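PDB 6SXT: alpha-L-arabinofuranosidase B from Aspergillus kawachii, which hydrolyses terminal non-reducing alpha-L-arabinofuranosyl residues from arabinoxylan, L-arabinan and arabinogalactan, with retention of anomeric configuration. Local coordinates for residues T13-H19 with G293-Y299; H19-R23 with A119-F123. All blocks are in the same frame, centred on the assembly; numbering follows the deposited sequence.

Contact 1: residues T13-H19 with G293-Y299; sequences TPCVAAH and GVMTSGY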
loop_
_atom_site.group_PDB
_atom_site.type_symbol
_atom_site.label_atom_id
_atom_site.label_comp_id
_atom_site.label_asym_id
_atom_site.label_seq_id
_atom_site.Cartn_x
_atom_site.Cartn_y
_atom_site.Cartn_z
ATOM N N THR A 13 13.958 -25.937 -0.780
ATOM C CA THR A 13 12.577 -25.442 -1.006
ATOM C C THR A 13 12.731 -24.104 -1.718
ATOM O O THR A 13 12.507 -23.045 -1.117
ATOM C CB THR A 13 11.783 -25.326 0.300
ATOM O OG1 THR A 13 12.455 -24.446 1.225
ATOM C CG2 THR A 13 11.602 -26.685 0.949
ATOM N N PRO A 14 13.161 -24.093 -2.996
ATOM C CA PRO A 14 13.623 -22.858 -3.645
ATOM C C PRO A 14 12.453 -21.927 -3.990
ATOM O O PRO A 14 11.305 -22.323 -4.191
ATOM C CB PRO A 14 14.250 -23.339 -4.950
ATOM C CG PRO A 14 13.463 -24.604 -5.239
ATOM C CD PRO A 14 13.307 -25.258 -3.889
ATOM N N CYS A 15 12.761 -20.619 -4.042
ATOM C CA CYS A 15 11.800 -19.627 -4.534
ATOM C C CYS A 15 11.417 -19.958 -5.969
ATOM O O CYS A 15 12.298 -20.261 -6.832
ATOM C CB CYS A 15 12.395 -18.231 -4.513
ATOM S SG CYS A 15 12.770 -17.707 -2.815
ATOM N N VAL A 16 10.137 -19.838 -6.253
ATOM C CA VAL A 16 9.602 -19.857 -7.624
ATOM C C VAL A 16 9.009 -18.515 -8.017
ATOM O O VAL A 16 8.617 -18.346 -9.177
ATOM C CB VAL A 16 8.600 -20.999 -7.803
ATOM C CG1 VAL A 16 9.342 -22.322 -7.656
ATOM C CG2 VAL A 16 7.418 -20.874 -6.846
ATOM N N ALA A 17 8.904 -17.577 -7.082
ATOM C CA ALA A 17 8.514 -16.190 -7.383
ATOM C C ALA A 17 9.129 -15.359 -6.282
ATOM O O ALA A 17 9.028 -15.750 -5.097
ATOM C CB ALA A 17 7.014 -16.059 -7.424
ATOM N N ALA A 18 9.735 -14.243 -6.627
ATOM C CA ALA A 18 10.478 -13.439 -5.632
ATOM C C ALA A 18 10.266 -11.977 -6.004
ATOM O O ALA A 18 10.711 -11.532 -7.087
ATOM C CB ALA A 18 11.945 -13.810 -5.662
ATOM N N HIS A 19 9.573 -11.252 -5.168
ATOM C CA HIS A 19 9.063 -9.906 -5.519
ATOM C C HIS A 19 9.495 -8.879 -4.464
ATOM O O HIS A 19 9.206 -9.066 -3.275
ATOM C CB HIS A 19 7.561 -9.941 -5.513
ATOM C CG HIS A 19 6.966 -10.860 -6.512
ATOM N ND1 HIS A 19 6.133 -11.906 -6.139
ATOM C CD2 HIS A 19 7.078 -10.881 -7.845
ATOM C CE1 HIS A 19 5.743 -12.541 -7.229
ATOM N NE2 HIS A 19 6.277 -11.945 -8.308
ATOM N N GLY A 293 8.604 -10.193 -0.715
ATOM C CA GLY A 293 7.991 -11.489 -0.430
ATOM C C GLY A 293 8.369 -12.484 -1.502
ATOM O O GLY A 293 8.852 -12.109 -2.574
ATOM N N VAL A 294 8.102 -13.746 -1.188
ATOM C CA VAL A 294 8.400 -14.847 -2.110
ATOM C C VAL A 294 7.324 -15.916 -2.002
ATOM O O VAL A 294 6.631 -15.998 -0.989
ATOM C CB VAL A 294 9.771 -15.464 -1.883
ATOM C CG1 VAL A 294 10.921 -14.470 -1.786
ATOM C CG2 VAL A 294 9.758 -16.416 -0.697
ATOM N N MET A 295 7.342 -16.804 -3.003
ATOM C CA MET A 295 6.654 -18.114 -2.948
ATOM C C MET A 295 7.686 -19.160 -3.331
ATOM O O MET A 295 8.575 -18.892 -4.156
ATOM C CB MET A 295 5.462 -18.197 -3.905
ATOM C CG MET A 295 4.376 -17.206 -3.508
ATOM S SD MET A 295 3.084 -17.100 -4.787
ATOM C CE MET A 295 2.389 -18.763 -4.711
ATOM N N THR A 296 7.601 -20.305 -2.668
ATOM C CA THR A 296 8.551 -21.419 -2.854
ATOM C C THR A 296 7.849 -22.659 -3.381
ATOM O O THR A 296 6.652 -22.770 -3.324
ATOM C CB THR A 296 9.315 -21.775 -1.577
ATOM O OG1 THR A 296 8.427 -22.515 -0.721
ATOM C CG2 THR A 296 9.857 -20.580 -0.853
ATOM N N SER A 297 8.662 -23.571 -3.902
ATOM C CA SER A 297 8.252 -24.974 -4.159
ATOM C C SER A 297 8.730 -25.812 -2.983
ATOM O O SER A 297 9.868 -25.686 -2.639
ATOM C CB SER A 297 8.839 -25.438 -5.476
ATOM O OG SER A 297 8.722 -26.840 -5.615
ATOM N N GLY A 298 7.902 -26.652 -2.419
ATOM C CA GLY A 298 8.267 -27.431 -1.244
ATOM C C GLY A 298 7.843 -26.717 0.027
ATOM O O GLY A 298 7.626 -25.491 0.045
ATOM N N TYR A 299 7.892 -27.442 1.121
ATOM C CA TYR A 299 7.424 -26.993 2.430
ATOM C C TYR A 299 8.620 -26.596 3.269
ATOM O O TYR A 299 9.396 -27.437 3.688
ATOM C CB TYR A 299 6.688 -28.133 3.145
ATOM C CG TYR A 299 5.937 -27.736 4.372
ATOM C CD1 TYR A 299 4.629 -27.303 4.325
ATOM C CD2 TYR A 299 6.489 -27.930 5.629
ATOM C CE1 TYR A 299 3.904 -27.001 5.459
ATOM C CE2 TYR A 299 5.771 -27.639 6.780
ATOM C CZ TYR A 299 4.469 -27.188 6.704
ATOM O OH TYR A 299 3.706 -26.904 7.782
#

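Contact 2: residues H19-R23 with A119-F123; sequences HSTTR and AYGVF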
loop_
_atom_site.group_PDB
_atom_site.type_symbol
_atom_site.label_atom_id
_atom_site.label_comp_id
_atom_site.label_asym_id
_atom_site.label_seq_id
_atom_site.Cartn_x
_atom_site.Cartn_y
_atom_site.Cartn_z
ATOM N N HIS A 19 9.573 -11.252 -5.168
ATOM C CA HIS A 19 9.063 -9.906 -5.519
ATOM C C HIS A 19 9.495 -8.879 -4.464
ATOM O O HIS A 19 9.206 -9.066 -3.275
ATOM C CB HIS A 19 7.561 -9.941 -5.513
ATOM C CG HIS A 19 6.966 -10.860 -6.512
ATOM N ND1 HIS A 19 6.133 -11.906 -6.139
ATOM C CD2 HIS A 19 7.078 -10.881 -7.845
ATOM C CE1 HIS A 19 5.743 -12.541 -7.229
ATOM N NE2 HIS A 19 6.277 -11.945 -8.308
ATOM N N SER A 20 10.148 -7.803 -4.871
ATOM C CA SER A 20 10.466 -6.717 -3.922
ATOM C C SER A 20 10.760 -5.451 -4.686
ATOM O O SER A 20 11.506 -5.495 -5.674
ATOM C CB SER A 20 11.685 -7.041 -3.044
ATOM O OG SER A 20 11.908 -5.948 -2.157
ATOM N N THR A 21 10.245 -4.328 -4.183
ATOM C CA THR A 21 10.607 -3.004 -4.685
ATOM C C THR A 21 11.734 -2.410 -3.861
ATOM O O THR A 21 12.225 -1.351 -4.241
ATOM C CB THR A 21 9.380 -2.104 -4.801
ATOM O OG1 THR A 21 8.807 -2.001 -3.485
ATOM C CG2 THR A 21 8.374 -2.620 -5.793
ATOM N N THR A 22 12.074 -3.012 -2.735
ATOM C CA THR A 22 13.114 -2.477 -1.842
ATOM C C THR A 22 14.491 -3.064 -2.117
ATOM O O THR A 22 15.471 -2.333 -1.934
ATOM C CB THR A 22 12.719 -2.584 -0.382
ATOM O OG1 THR A 22 12.654 -3.971 -0.083
ATOM C CG2 THR A 22 11.405 -1.871 -0.106
ATOM N N ARG A 23 14.586 -4.359 -2.408
ATOM C CA ARG A 23 15.914 -5.014 -2.459
ATOM C C ARG A 23 15.917 -6.280 -3.281
ATOM O O ARG A 23 14.881 -6.933 -3.504
ATOM C CB ARG A 23 16.419 -5.299 -1.052
ATOM C CG ARG A 23 15.587 -6.308 -0.270
ATOM C CD ARG A 23 16.326 -6.677 1.000
ATOM N NE ARG A 23 15.622 -7.661 1.802
ATOM C CZ ARG A 23 16.239 -8.625 2.487
ATOM N NH1 ARG A 23 17.558 -8.759 2.473
ATOM N NH2 ARG A 23 15.498 -9.474 3.172
ATOM N N ALA A 119 14.507 3.450 0.239
ATOM C CA ALA A 119 13.838 2.614 -0.752
ATOM C C ALA A 119 12.347 2.814 -0.605
ATOM O O ALA A 119 11.891 3.472 0.356
ATOM C CB ALA A 119 14.193 1.154 -0.563
ATOM N N TYR A 120 11.609 2.250 -1.547
ATOM C CA TYR A 120 10.145 2.458 -1.645
ATOM C C TYR A 120 9.423 1.129 -1.691
ATOM O O TYR A 120 9.774 0.283 -2.534
ATOM C CB TYR A 120 9.865 3.259 -2.910
ATOM C CG TYR A 120 10.353 4.678 -2.833
ATOM C CD1 TYR A 120 9.704 5.611 -2.027
ATOM C CD2 TYR A 120 11.498 5.090 -3.523
ATOM C CE1 TYR A 120 10.122 6.935 -1.975
ATOM C CE2 TYR A 120 11.911 6.415 -3.491
ATOM C CZ TYR A 120 11.229 7.341 -2.706
ATOM O OH TYR A 120 11.689 8.627 -2.632
ATOM N N GLY A 121 8.425 0.964 -0.805
ATOM C CA GLY A 121 7.507 -0.165 -0.844
ATOM C C GLY A 121 6.283 0.114 -1.682
ATOM O O GLY A 121 6.171 1.158 -2.303
ATOM N N VAL A 122 5.363 -0.832 -1.636
ATOM C CA VAL A 122 4.137 -0.791 -2.465
ATOM C C VAL A 122 2.954 -0.500 -1.544
ATOM O O VAL A 122 2.475 -1.411 -0.890
ATOM C CB VAL A 122 3.950 -2.084 -3.252
ATOM C CG1 VAL A 122 2.764 -1.978 -4.196
ATOM C CG2 VAL A 122 5.215 -2.439 -4.003
ATOM N N PHE A 123 2.537 0.752 -1.501
ATOM C CA PHE A 123 1.429 1.194 -0.634
ATOM C C PHE A 123 0.136 1.040 -1.434
ATOM O O PHE A 123 -0.039 1.722 -2.465
ATOM C CB PHE A 123 1.635 2.635 -0.230
ATOM C CG PHE A 123 0.713 3.143 0.841
ATOM C CD1 PHE A 123 -0.572 3.587 0.528
ATOM C CD2 PHE A 123 1.156 3.240 2.148
ATOM C CE1 PHE A 123 -1.406 4.082 1.528
ATOM C CE2 PHE A 123 0.332 3.756 3.137
ATOM C CZ PHE A 123 -0.934 4.222 2.818
HETATM O O HOH W 1 12.684 1.369 -4.055
#

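Contact 1: residues T13-H19 with G293-Y299
The axes of strands 17-19 and 293-296 run antiparallel at 177°, 4.7 Å apart at closest approach, joining the start of the catalytic domain to its last long strand in a concanavalin-like beta fold; a classic beta bulge interrupts the pairing. Thr-13 enters outside the regular pairing, its CA 3.2 Å from Ser-297 O and its CG2 3.9 Å from Gly-298 C. Pro-14 O accepts from Ser-297 N at 2.9 Å. Cys-15, disulfide-bonded to Cys-5 of helix 4-10, sits opposite Thr-296 and rests SG on Val-294 CB (3.9 Å). The bulge follows: Val-16 N (2.8 Å) and Ala-17 N (3.2 Å) both donate to Met-295 O, shifting the register by one. Ala-17 O receives Met-295 N at 2.9 Å, while Ala-18 packs CB on Val-294 CG1 (4.1 Å) on the opposite face from Ala-17 and Met-295. At His-19, the last pair within these segments, N reaches Gly-293 O at 2.8 Å, and Gly-293 N donates to His-19 O at 2.9 Å.

Contact 2: residues H19-R23 with A119-F123
Ala-119 packs against the turn that follows strand 15-20: its CB points toward the other segment and lies 4.0 Å from both Thr-22 CB and Thr-22 O. At Tyr-120 the backbone supplies the polar link. Its carbonyl O accepts a hydrogen bond from Thr-21 OG1 at 2.7 Å, the one direct hydrogen bond between the segments, and Thr-22 CG2 lies 3.6 Å from the same O. Its amide N donates to water 1 (2.9 Å), which in turn donates to Thr-21 O (2.8 Å), so the water spans two groups that do not meet directly. The phenol leads away from the contact, and its OH bonds to Asp-62.

The contact is therefore a turn docked on a strand, not a beta pairing. The turn is an ST turn extended to an ST motif: Ser-20 OG accepts from Thr-22 N at 3.0 Å and from Arg-23 N at 3.1 Å. It carries the chain out of strand 15-20, while Ser-20 OG also bonds to Tyr-291 O in strand 288-296.

Gly-121 has no side chain, and Thr-21 OG1 comes within 3.5 Å of its CA; its backbone pairs with Ala-110. Beyond it, Val-122 pairs through its backbone with Phe-290 of strand 288-296 and places CG2 3.6 Å from Thr-21 CG2. Both Thr-21 and Val-122 touch Ile-75, so this methyl contact lies against strand 70-75.

Contacts 1 and 2 are consecutive uses of strand 15-20, with His-19 common to their segments and centres about 17 Å apart. The difference is geometric: contact 1, which includes direct strand pairing, buries 566 Å² in all, contact 2 only 215 Å² at the turn where that strand gives out. Strand 288-296 connects them, pairing with both 15-20 and 117-124 in one antiparallel sheet. Along the chain, the 19-to-123 connection falls within the far longer span closed by 13-19 with 293-299. Neither contact forms the catalytic pocket: the Met-295 side chain in contact 1 is about 12 Å from the side chain of substrate-binding Asp-203, and contact 2 lies away from the known substrate-binding and catalytic residues.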